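Local coordinates for protein O-methyltransferase family 3 (Niastella koreensis, PDB 7CVW) that transfers the methyl group of S-adenosyl-L-methionine to catechol-like compounds in a divalent-metal-dependent reaction, most active with magnesium, producing meta- and para-methylated products without regiospecificity, at residues A38-P43 and G65-Y70; D22-A27 and S71-A76; A58-E63 and P132-F137; F48-A53 and M75-P80. All coordinates share one frame; numbering follows the deposited sequence.

Interaction 1. Residues A38-P43 and G65-Y70; sequences AISVSP and GTLAGY. With SAH (S-adenosyl-L-homocysteine), chain E.
Tyr70 lies along the loop of Val41 to Pro43, and this is the tight side of the contact. Its CG is anti to the backbone N (chi1 -174°), which sends the ring away from the turn before it and across to 38-43. Val41 CG2 reaches the ring edge, 3.9 Å from Tyr70 CD1. The carbonyl of Val41 approaches obliquely, with its O 3.3 Å from Tyr70 CE1. The ring ends against Pro43, where Tyr70 OH sits 3.3 Å from Pro43 CA. That hydroxyl bonds to Glu20.

Residues 65-70 are the glycine-containing loop after the first strand of the Rossmann-like methyltransferase fold. A type II' turn runs from Thr66 to Gly69. The two loops enclose the amino-acid end of S-adenosyl-L-homocysteine. Val41 N donates to SAH OXT (2.9 Å), and SAH N donates to Gly65 O (3.0 Å).

The other end is more open to solvent: Ile39 is exposed and Ser40 partly so, though Leu67 is buried. Ile39 crosses Leu67 at about a right angle, with Ile39 CG1 3.8 Å from Leu67 CD2. Ile39 CD1 continues to the ligand, 3.6 Å from SAH SD. Ser40 OG lies between Tyr70 CB and Leu67 CD2, 3.6 Å from Tyr70 CB.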
# COMPACT_ATOMS: atom_id res chain seq x y z
N ALA A 38 -20.58 -9.20 9.08
CA ALA A 38 -19.26 -8.97 9.72
C ALA A 38 -18.22 -8.78 8.63
O ALA A 38 -17.38 -9.64 8.47
CB ALA A 38 -18.89 -10.13 10.62
N ILE A 39 -18.34 -7.72 7.84
CA ILE A 39 -17.52 -7.55 6.61
C ILE A 39 -16.77 -6.22 6.60
O ILE A 39 -16.36 -5.80 5.51
CB ILE A 39 -18.39 -7.76 5.36
CG1 ILE A 39 -19.52 -6.73 5.21
CG2 ILE A 39 -18.92 -9.19 5.35
CD1 ILE A 39 -20.33 -6.84 3.93
N SER A 40 -16.55 -5.60 7.75
CA SER A 40 -15.68 -4.39 7.84
C SER A 40 -14.28 -4.74 7.34
O SER A 40 -13.87 -5.91 7.45
CB SER A 40 -15.52 -3.86 9.24
OG SER A 40 -16.77 -3.60 9.87
N VAL A 41 -13.53 -3.74 6.93
CA VAL A 41 -12.06 -3.95 6.77
C VAL A 41 -11.48 -4.44 8.10
O VAL A 41 -12.04 -4.19 9.19
CB VAL A 41 -11.30 -2.71 6.27
CG1 VAL A 41 -11.75 -2.35 4.86
CG2 VAL A 41 -11.41 -1.52 7.22
N SER A 42 -10.36 -5.15 8.03
CA SER A 42 -9.65 -5.61 9.24
C SER A 42 -8.97 -4.42 9.90
O SER A 42 -8.78 -3.37 9.27
CB SER A 42 -8.63 -6.65 8.87
OG SER A 42 -7.57 -6.05 8.13
N PRO A 43 -8.59 -4.52 11.19
CA PRO A 43 -7.84 -3.46 11.85
C PRO A 43 -6.60 -3.02 11.05
O PRO A 43 -6.37 -1.84 10.87
CB PRO A 43 -7.47 -4.10 13.20
CG PRO A 43 -8.62 -5.05 13.46
CD PRO A 43 -8.91 -5.64 12.10
N GLY A 65 -20.06 2.71 0.49
CA GLY A 65 -20.29 1.54 1.33
C GLY A 65 -19.81 1.80 2.74
O GLY A 65 -18.62 1.59 3.04
N THR A 66 -20.70 2.21 3.62
CA THR A 66 -20.35 2.61 5.01
C THR A 66 -20.38 1.42 5.97
O THR A 66 -19.49 1.32 6.84
CB THR A 66 -21.32 3.70 5.47
OG1 THR A 66 -21.54 4.64 4.42
CG2 THR A 66 -20.83 4.39 6.72
N LEU A 67 -21.39 0.58 5.83
CA LEU A 67 -21.66 -0.49 6.82
C LEU A 67 -21.85 0.18 8.19
O LEU A 67 -22.75 0.94 8.31
CB LEU A 67 -20.59 -1.58 6.80
CG LEU A 67 -20.95 -2.85 7.57
CD1 LEU A 67 -22.10 -3.58 6.91
CD2 LEU A 67 -19.74 -3.75 7.62
N ALA A 68 -21.01 -0.14 9.17
CA ALA A 68 -21.12 0.45 10.53
C ALA A 68 -20.13 1.62 10.70
O ALA A 68 -19.99 2.12 11.80
CB ALA A 68 -20.90 -0.65 11.55
N GLY A 69 -19.43 2.02 9.64
CA GLY A 69 -18.52 3.16 9.69
C GLY A 69 -17.13 2.81 10.19
O GLY A 69 -16.40 3.73 10.55
N TYR A 70 -16.75 1.52 10.22
CA TYR A 70 -15.43 1.07 10.73
C TYR A 70 -14.33 1.67 9.84
O TYR A 70 -13.41 2.36 10.32
CB TYR A 70 -15.39 -0.45 10.85
CG TYR A 70 -14.13 -0.94 11.50
CD1 TYR A 70 -13.03 -1.20 10.72
CD2 TYR A 70 -14.04 -1.10 12.87
CE1 TYR A 70 -11.83 -1.62 11.28
CE2 TYR A 70 -12.85 -1.51 13.45
CZ TYR A 70 -11.75 -1.78 12.65
OH TYR A 70 -10.56 -2.12 13.20
N SAH E . -16.36 -0.04 4.02
CA SAH E . -17.06 -0.76 5.10
CB SAH E . -17.74 -2.03 4.56
CG SAH E . -18.76 -1.78 3.50
SD SAH E . -19.71 -3.34 3.35
C SAH E . -15.99 -1.11 6.14
O SAH E . -16.23 -0.88 7.28
OXT SAH E . -15.01 -1.62 5.72
C5' SAH E . -20.73 -2.95 1.89
C4' SAH E . -21.77 -1.90 2.21
O4' SAH E . -22.28 -1.45 0.95
C3' SAH E . -23.00 -2.37 3.01
O3' SAH E . -23.25 -1.57 4.14
C2' SAH E . -24.15 -2.27 2.00
O2' SAH E . -25.39 -1.97 2.59
C1' SAH E . -23.63 -1.16 1.11
N9 SAH E . -24.26 -1.08 -0.19
C8 SAH E . -24.81 -2.09 -0.92
N7 SAH E . -25.33 -1.69 -2.04
C5 SAH E . -25.10 -0.33 -2.06
C6 SAH E . -25.41 0.68 -3.00
N6 SAH E . -26.05 0.46 -4.12
N1 SAH E . -25.05 1.93 -2.70
C2 SAH E . -24.40 2.15 -1.55
N3 SAH E . -24.09 1.29 -0.59
C4 SAH E . -24.44 0.05 -0.92

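Interaction 2. Residues D22-A27 and S71-A76; sequences DALLAA and STIWMA. With SAH (S-adenosyl-L-homocysteine), chain E.
Leu24 holds CG anti to its carbonyl carbon; chi1 of -75° and an extended chi2 direct the side chain to the other helix, where its two methyls reach Ile73 and Trp74. Trp74 also has CG anti to the carbonyl carbon. Its chi2 of 111° turns one face of the indole to Leu24. CD1 of Leu24 stands 3.4 Å above the indole plane, offset toward the rim. This is a CH-pi contact with the five-membered ring, and the closest ring atom is Trp74 CE2, 3.5 Å from Leu24 CD1. The other methyl, Leu24 CD2, lies 3.6 Å from Ile73 CG2, where the two side chains slide past each other in opposite directions. Ile73 CD1 reaches farther along and meets Ala27 CB at 4.2 Å. All five touching residues are buried, and the side-chain contacts are essentially apolar.

Ser71 faces away from 22-27 and serves the ligand. Ser71 N donates to SAH O (3.2 Å), and SAH N donates to Ser71 OG (2.9 Å). The same OG also bonds to Glu63.

The axes of the two segments run nearly antiparallel (159°), with a closest approach of 10.2 Å. Helix 22-34 thus packs on the helix that follows the first strand and its loop. In the class I methyltransferase fold, the N-terminal end of that helix lies at the amino-acid part of the cosubstrate, as it does here.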
# COMPACT_ATOMS: atom_id res chain seq x y z
N ASP A 22 -11.92 2.61 21.85
CA ASP A 22 -13.32 2.25 22.15
C ASP A 22 -14.21 2.50 20.93
O ASP A 22 -15.09 1.69 20.70
CB ASP A 22 -13.87 3.06 23.32
CG ASP A 22 -15.36 2.86 23.59
OD1 ASP A 22 -15.73 1.74 23.94
OD2 ASP A 22 -16.13 3.82 23.42
N ALA A 23 -14.04 3.59 20.18
CA ALA A 23 -14.97 3.91 19.07
C ALA A 23 -14.88 2.84 17.98
O ALA A 23 -15.93 2.48 17.42
CB ALA A 23 -14.70 5.27 18.52
N LEU A 24 -13.68 2.35 17.65
CA LEU A 24 -13.53 1.28 16.65
C LEU A 24 -14.12 -0.02 17.18
O LEU A 24 -14.81 -0.72 16.42
CB LEU A 24 -12.06 1.11 16.24
CG LEU A 24 -11.54 2.21 15.33
CD1 LEU A 24 -10.04 2.13 15.19
CD2 LEU A 24 -12.25 2.13 13.98
N LEU A 25 -13.80 -0.40 18.42
CA LEU A 25 -14.31 -1.67 18.97
C LEU A 25 -15.84 -1.60 19.04
O LEU A 25 -16.50 -2.63 18.77
CB LEU A 25 -13.69 -1.90 20.35
CG LEU A 25 -12.19 -2.15 20.34
CD1 LEU A 25 -11.67 -2.20 21.77
CD2 LEU A 25 -11.86 -3.42 19.57
N ALA A 26 -16.39 -0.44 19.38
CA ALA A 26 -17.86 -0.26 19.50
C ALA A 26 -18.47 -0.39 18.10
O ALA A 26 -19.55 -0.98 17.96
CB ALA A 26 -18.18 1.05 20.16
N ALA A 27 -17.82 0.15 17.07
CA ALA A 27 -18.32 -0.02 15.68
C ALA A 27 -18.39 -1.52 15.33
O ALA A 27 -19.39 -2.01 14.76
CB ALA A 27 -17.43 0.72 14.71
N SER A 71 -14.39 1.43 8.53
CA SER A 71 -13.39 1.98 7.57
C SER A 71 -13.47 3.50 7.64
O SER A 71 -12.41 4.15 7.55
CB SER A 71 -13.57 1.49 6.17
OG SER A 71 -14.88 1.74 5.70
N THR A 72 -14.68 4.05 7.76
CA THR A 72 -14.95 5.50 7.81
C THR A 72 -14.16 6.15 8.95
O THR A 72 -13.53 7.21 8.75
CB THR A 72 -16.45 5.72 7.97
OG1 THR A 72 -17.14 4.75 7.17
CG2 THR A 72 -16.79 7.15 7.60
N ILE A 73 -14.21 5.56 10.13
CA ILE A 73 -13.51 6.13 11.31
C ILE A 73 -12.00 6.15 11.06
O ILE A 73 -11.35 7.16 11.36
CB ILE A 73 -13.87 5.34 12.58
CG1 ILE A 73 -15.34 5.60 12.94
CG2 ILE A 73 -12.93 5.68 13.73
CD1 ILE A 73 -15.94 4.61 13.90
N TRP A 74 -11.41 5.04 10.61
CA TRP A 74 -9.96 4.97 10.29
C TRP A 74 -9.59 6.11 9.33
O TRP A 74 -8.63 6.87 9.59
CB TRP A 74 -9.63 3.61 9.70
CG TRP A 74 -9.37 2.52 10.69
CD1 TRP A 74 -10.15 1.43 10.94
CD2 TRP A 74 -8.22 2.40 11.53
NE1 TRP A 74 -9.55 0.63 11.87
CE2 TRP A 74 -8.36 1.20 12.25
CE3 TRP A 74 -7.07 3.18 11.72
CZ2 TRP A 74 -7.40 0.77 13.18
CZ3 TRP A 74 -6.14 2.77 12.65
CH2 TRP A 74 -6.29 1.56 13.33
N MET A 75 -10.30 6.27 8.22
CA MET A 75 -9.91 7.31 7.23
C MET A 75 -10.21 8.71 7.76
O MET A 75 -9.38 9.59 7.55
CB MET A 75 -10.62 7.10 5.88
CG MET A 75 -10.14 5.84 5.21
SD MET A 75 -10.84 5.64 3.55
CE MET A 75 -12.54 5.27 3.96
N ALA A 76 -11.35 8.96 8.41
CA ALA A 76 -11.72 10.33 8.85
C ALA A 76 -10.72 10.84 9.89
O ALA A 76 -10.46 12.06 9.94
CB ALA A 76 -13.12 10.32 9.41
N SAH E . -16.36 -0.04 4.02
CA SAH E . -17.06 -0.76 5.10
CB SAH E . -17.74 -2.03 4.56
CG SAH E . -18.76 -1.78 3.50
SD SAH E . -19.71 -3.34 3.35
C SAH E . -15.99 -1.11 6.14
O SAH E . -16.23 -0.88 7.28
OXT SAH E . -15.01 -1.62 5.72
C5' SAH E . -20.73 -2.95 1.89
C4' SAH E . -21.77 -1.90 2.21
O4' SAH E . -22.28 -1.45 0.95
C3' SAH E . -23.00 -2.37 3.01
O3' SAH E . -23.25 -1.57 4.14
C2' SAH E . -24.15 -2.27 2.00
O2' SAH E . -25.39 -1.97 2.59
C1' SAH E . -23.63 -1.16 1.11
N9 SAH E . -24.26 -1.08 -0.19
C8 SAH E . -24.81 -2.09 -0.92
N7 SAH E . -25.33 -1.69 -2.04
C5 SAH E . -25.10 -0.33 -2.06
C6 SAH E . -25.41 0.68 -3.00
N6 SAH E . -26.05 0.46 -4.12
N1 SAH E . -25.05 1.93 -2.70
C2 SAH E . -24.40 2.15 -1.55
N3 SAH E . -24.09 1.29 -0.59
C4 SAH E . -24.44 0.05 -0.92

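Interaction 3. Residues A58-E63 and P132-F137; sequences AKNILE and PFDMIF
Leu62 and Ile136 pair in the parallel centre of the Rossmann-like sheet, where strand 60-64 lies beside strand 133-138. These neighbours, parallel to each other, sit where the order of the strands along the chain switches from one half of the sheet to the other. The ligand site of such folds lies at the C-terminal ends of the central strands.

Leu62 is bonded through both its N and its O. Its N donates to Met135 O (3.1 Å), and its O accepts from Phe137 N (2.8 Å). Nearer the N-terminal ends of the two strands, Asp134 N donates to Asn60 O at 2.8 Å. Met135 N, between these rungs, is buried and has no partner in the model.

On one face, Phe133 lays its ring flat against Leu62. Leu62 CB stands over the ring centre, 3.7 Å from the Phe133 centroid and 10° off the normal. On this face Leu62 CD2 also touches Ile136 CG2. The other face carries Ile61, Glu63, Met135 and Phe137, and helices 43-55 and 70-76 cover it. There Glu63 and Phe137 lie side by side, with Glu63 OE2 in the plane of the ring at its edge, 3.5 Å from Phe137 CD2. The Glu63 carboxylate is held by Ser71, Thr72 and Thr87.

Asp134 ties the start of the pair. Its OD1 makes a salt bridge with Arg157. Lys59 N reaches Asp134 OD2 at 2.9 Å from above the carboxylate plane, 38° out of it. Asn60 N meets the same OD2 at 3.0 Å on the anti side. A water held by Asn60 ND2 donates a third bond to Asp134 OD2, at 2.7 Å.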
# COMPACT_ATOMS: atom_id res chain seq x y z
N ALA A 58 -5.00 14.10 2.55
CA ALA A 58 -6.43 14.19 2.22
C ALA A 58 -7.11 15.24 3.10
O ALA A 58 -6.94 15.24 4.33
CB ALA A 58 -7.09 12.84 2.35
N LYS A 59 -7.87 16.11 2.46
CA LYS A 59 -8.81 17.05 3.11
C LYS A 59 -10.25 16.67 2.77
O LYS A 59 -11.16 17.06 3.52
CB LYS A 59 -8.49 18.48 2.66
CG LYS A 59 -9.48 19.52 3.17
CD LYS A 59 -9.27 20.94 2.65
CE LYS A 59 -10.36 21.86 3.16
NZ LYS A 59 -10.22 23.20 2.57
N ASN A 60 -10.47 15.98 1.65
CA ASN A 60 -11.81 15.61 1.14
C ASN A 60 -11.77 14.15 0.71
O ASN A 60 -11.03 13.81 -0.21
CB ASN A 60 -12.26 16.54 0.02
CG ASN A 60 -12.61 17.91 0.55
OD1 ASN A 60 -13.58 18.06 1.29
ND2 ASN A 60 -11.81 18.91 0.23
N ILE A 61 -12.55 13.31 1.39
CA ILE A 61 -12.54 11.85 1.13
C ILE A 61 -13.96 11.43 0.77
O ILE A 61 -14.93 11.96 1.39
CB ILE A 61 -11.98 11.06 2.31
CG1 ILE A 61 -10.50 11.40 2.57
CG2 ILE A 61 -12.15 9.57 2.08
CD1 ILE A 61 -9.98 10.80 3.82
N LEU A 62 -14.09 10.54 -0.21
CA LEU A 62 -15.39 9.93 -0.59
C LEU A 62 -15.29 8.44 -0.34
O LEU A 62 -14.33 7.82 -0.79
CB LEU A 62 -15.69 10.19 -2.07
CG LEU A 62 -16.93 9.53 -2.66
CD1 LEU A 62 -18.21 9.98 -1.99
CD2 LEU A 62 -17.01 9.84 -4.13
N GLU A 63 -16.31 7.88 0.31
CA GLU A 63 -16.39 6.42 0.53
C GLU A 63 -17.72 5.90 0.00
O GLU A 63 -18.76 6.54 0.22
CB GLU A 63 -16.27 6.11 2.02
CG GLU A 63 -16.58 4.67 2.38
CD GLU A 63 -16.36 4.41 3.86
OE1 GLU A 63 -17.16 4.95 4.68
OE2 GLU A 63 -15.38 3.70 4.20
N PRO A 132 -13.10 18.23 -6.15
CA PRO A 132 -12.51 16.90 -6.27
C PRO A 132 -12.16 16.30 -4.90
O PRO A 132 -11.90 17.04 -3.95
CB PRO A 132 -11.26 17.19 -7.09
CG PRO A 132 -10.84 18.55 -6.63
CD PRO A 132 -12.13 19.31 -6.44
N PHE A 133 -12.16 14.97 -4.83
CA PHE A 133 -11.76 14.23 -3.62
C PHE A 133 -10.29 13.85 -3.75
O PHE A 133 -9.86 13.50 -4.85
CB PHE A 133 -12.65 13.01 -3.40
CG PHE A 133 -14.09 13.39 -3.17
CD1 PHE A 133 -14.51 13.72 -1.89
CD2 PHE A 133 -15.00 13.43 -4.21
CE1 PHE A 133 -15.82 14.11 -1.66
CE2 PHE A 133 -16.32 13.77 -3.97
CZ PHE A 133 -16.73 14.13 -2.70
N ASP A 134 -9.57 13.89 -2.64
CA ASP A 134 -8.13 13.53 -2.60
C ASP A 134 -8.00 12.01 -2.58
O ASP A 134 -6.99 11.50 -3.10
CB ASP A 134 -7.50 14.15 -1.36
CG ASP A 134 -7.63 15.66 -1.34
OD1 ASP A 134 -7.16 16.26 -2.31
OD2 ASP A 134 -8.29 16.21 -0.42
N MET A 135 -8.98 11.33 -1.97
CA MET A 135 -8.99 9.86 -1.84
C MET A 135 -10.43 9.37 -1.95
O MET A 135 -11.33 10.03 -1.41
CB MET A 135 -8.37 9.41 -0.53
CG MET A 135 -8.30 7.92 -0.38
SD MET A 135 -7.35 7.51 1.09
CE MET A 135 -7.66 5.76 1.30
N ILE A 136 -10.62 8.26 -2.66
CA ILE A 136 -11.95 7.65 -2.88
C ILE A 136 -11.82 6.18 -2.55
O ILE A 136 -10.91 5.53 -3.12
CB ILE A 136 -12.48 7.89 -4.31
CG1 ILE A 136 -12.49 9.39 -4.63
CG2 ILE A 136 -13.85 7.27 -4.49
CD1 ILE A 136 -12.93 9.75 -6.01
N PHE A 137 -12.68 5.67 -1.67
CA PHE A 137 -12.70 4.25 -1.28
C PHE A 137 -13.99 3.64 -1.81
O PHE A 137 -15.07 4.00 -1.34
CB PHE A 137 -12.53 4.09 0.23
CG PHE A 137 -12.46 2.66 0.72
CD1 PHE A 137 -11.61 1.75 0.11
CD2 PHE A 137 -13.21 2.23 1.81
CE1 PHE A 137 -11.54 0.44 0.57
CE2 PHE A 137 -13.13 0.92 2.26
CZ PHE A 137 -12.28 0.04 1.65
O HOH W 1 -9.41 18.48 -1.29

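Interaction 4. Residues F48-A53 and M75-P80; sequences FLQLLA and MARALP
Gln50 and Ala53 face Arg77 and Ala78 where helix 43-55 packs beside the C-terminal part of helix 70-76 and the turn after it. Both helices lie on the same face of the Rossmann-like sheet. The backbones come close, with Gln50 CA only 4.7 Å from Met75 CA.

Gln50 spans the outer side of this join. Its CG is anti to the backbone N (chi1 -175°), and the chain stays extended from CB to CD. This carries it along the helix flank toward the turn of 76-79. The CG passes Ala78 CB at 4.2 Å. At CD the amide turns by a chi3 of 81°, which brings NE2 round to the other segment. The tip, Gln50 NE2, lies 3.5 Å from Arg77 CB and donates to Trp74 O. That bond joins the glutamine to the carbonyl of Trp74 on helix 70-76. The amide touches Arg77 at CB and not at the guanidinium. Arg77 sends its charged end away, to a salt bridge with Asp21.

The inner side is apolar. Leu49 CB rests 3.9 Å from Met75 CG, and the bent chain of Met75 leads on to Glu63 and Phe137 of the sheet. On a different side of helix 43-55, Phe48 packs on Leu204 of the second subunit and Leu52 on its Leu55.

A type I turn from Ala76 to Leu79 follows, closed by Leu79 N bonding to Ala76 O at 3.0 Å. It presents Ala78 to the helix, so that the methyls Ala78 CB and Ala53 CB touch at 3.6 Å.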
# COMPACT_ATOMS: atom_id res chain seq x y z
N PHE A 48 -3.90 0.80 7.22
CA PHE A 48 -3.35 1.04 5.87
C PHE A 48 -4.14 2.15 5.16
O PHE A 48 -3.52 3.09 4.62
CB PHE A 48 -3.36 -0.27 5.09
CG PHE A 48 -2.87 -0.17 3.67
CD1 PHE A 48 -1.66 0.42 3.37
CD2 PHE A 48 -3.59 -0.74 2.63
CE1 PHE A 48 -1.18 0.48 2.07
CE2 PHE A 48 -3.09 -0.70 1.34
CZ PHE A 48 -1.91 -0.07 1.05
N LEU A 49 -5.48 2.10 5.20
CA LEU A 49 -6.32 3.15 4.57
C LEU A 49 -6.00 4.51 5.22
O LEU A 49 -5.94 5.52 4.50
CB LEU A 49 -7.80 2.78 4.73
CG LEU A 49 -8.27 1.58 3.90
CD1 LEU A 49 -9.75 1.32 4.15
CD2 LEU A 49 -8.05 1.79 2.40
N GLN A 50 -5.80 4.53 6.54
CA GLN A 50 -5.49 5.79 7.25
C GLN A 50 -4.15 6.32 6.74
O GLN A 50 -4.04 7.53 6.49
CB GLN A 50 -5.48 5.55 8.75
CG GLN A 50 -5.29 6.83 9.55
CD GLN A 50 -5.31 6.50 11.02
OE1 GLN A 50 -4.30 6.06 11.57
NE2 GLN A 50 -6.46 6.70 11.66
N LEU A 51 -3.16 5.46 6.60
CA LEU A 51 -1.83 5.88 6.12
C LEU A 51 -1.92 6.40 4.70
O LEU A 51 -1.23 7.36 4.36
CB LEU A 51 -0.86 4.70 6.24
CG LEU A 51 -0.50 4.31 7.67
CD1 LEU A 51 0.27 3.01 7.69
CD2 LEU A 51 0.32 5.39 8.35
N LEU A 52 -2.69 5.75 3.85
CA LEU A 52 -2.86 6.21 2.45
C LEU A 52 -3.49 7.61 2.47
O LEU A 52 -3.07 8.46 1.70
CB LEU A 52 -3.71 5.21 1.67
CG LEU A 52 -3.05 3.89 1.32
CD1 LEU A 52 -4.04 2.93 0.69
CD2 LEU A 52 -1.85 4.05 0.41
N ALA A 53 -4.49 7.84 3.33
CA ALA A 53 -5.14 9.16 3.41
C ALA A 53 -4.10 10.22 3.84
O ALA A 53 -4.08 11.30 3.28
CB ALA A 53 -6.31 9.10 4.36
N MET A 75 -10.30 6.27 8.22
CA MET A 75 -9.91 7.31 7.23
C MET A 75 -10.21 8.71 7.76
O MET A 75 -9.38 9.59 7.55
CB MET A 75 -10.62 7.10 5.88
CG MET A 75 -10.14 5.84 5.21
SD MET A 75 -10.84 5.64 3.55
CE MET A 75 -12.54 5.27 3.96
N ALA A 76 -11.35 8.96 8.41
CA ALA A 76 -11.72 10.33 8.85
C ALA A 76 -10.72 10.84 9.89
O ALA A 76 -10.46 12.06 9.94
CB ALA A 76 -13.12 10.32 9.41
N ARG A 77 -10.10 9.93 10.64
CA ARG A 77 -9.07 10.34 11.63
C ARG A 77 -7.80 10.87 10.96
O ARG A 77 -7.01 11.50 11.68
CB ARG A 77 -8.78 9.17 12.57
CG ARG A 77 -9.87 9.05 13.63
CD ARG A 77 -9.75 7.81 14.46
NE ARG A 77 -10.68 7.86 15.57
CZ ARG A 77 -10.90 6.86 16.43
NH1 ARG A 77 -10.25 5.72 16.32
NH2 ARG A 77 -11.75 7.05 17.42
N ALA A 78 -7.61 10.71 9.65
CA ALA A 78 -6.45 11.30 8.94
C ALA A 78 -6.74 12.76 8.55
O ALA A 78 -5.81 13.43 8.13
CB ALA A 78 -6.13 10.51 7.70
N LEU A 79 -7.99 13.21 8.61
CA LEU A 79 -8.40 14.54 8.10
C LEU A 79 -7.90 15.65 9.02
O LEU A 79 -7.84 15.48 10.24
CB LEU A 79 -9.92 14.63 8.02
CG LEU A 79 -10.60 13.74 6.99
CD1 LEU A 79 -12.11 13.78 7.20
CD2 LEU A 79 -10.26 14.16 5.58
N PRO A 80 -7.65 16.85 8.46
CA PRO A 80 -7.51 18.04 9.30
C PRO A 80 -8.88 18.41 9.87
O PRO A 80 -9.89 17.85 9.45
CB PRO A 80 -6.94 19.06 8.30
CG PRO A 80 -7.56 18.67 6.98
CD PRO A 80 -7.55 17.15 7.03

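Overall arrangement
Interactions 2 and 3 are buried, while interactions 1 and 4 are partly buried. Interaction 3 lies in the sheet and relies on backbone bonds and on one carboxylate at its start. Interactions 2 and 4 pack helices through side chains and share helix 70-76, which they meet with helices 22-34 and 43-55. Interaction 1 joins two loops, and its polar bonds go to the ligand. Interactions 1 and 2 both touch S-adenosyl-L-homocysteine, and their centres are about 9 Å apart. A buried glutamate of interaction 3 ties the sheet to the ligand-binding helix of interaction 2. Interactions 3 and 4 meet where Met135 packs on Ala53. Interaction 4 is the one that borders the second subunit.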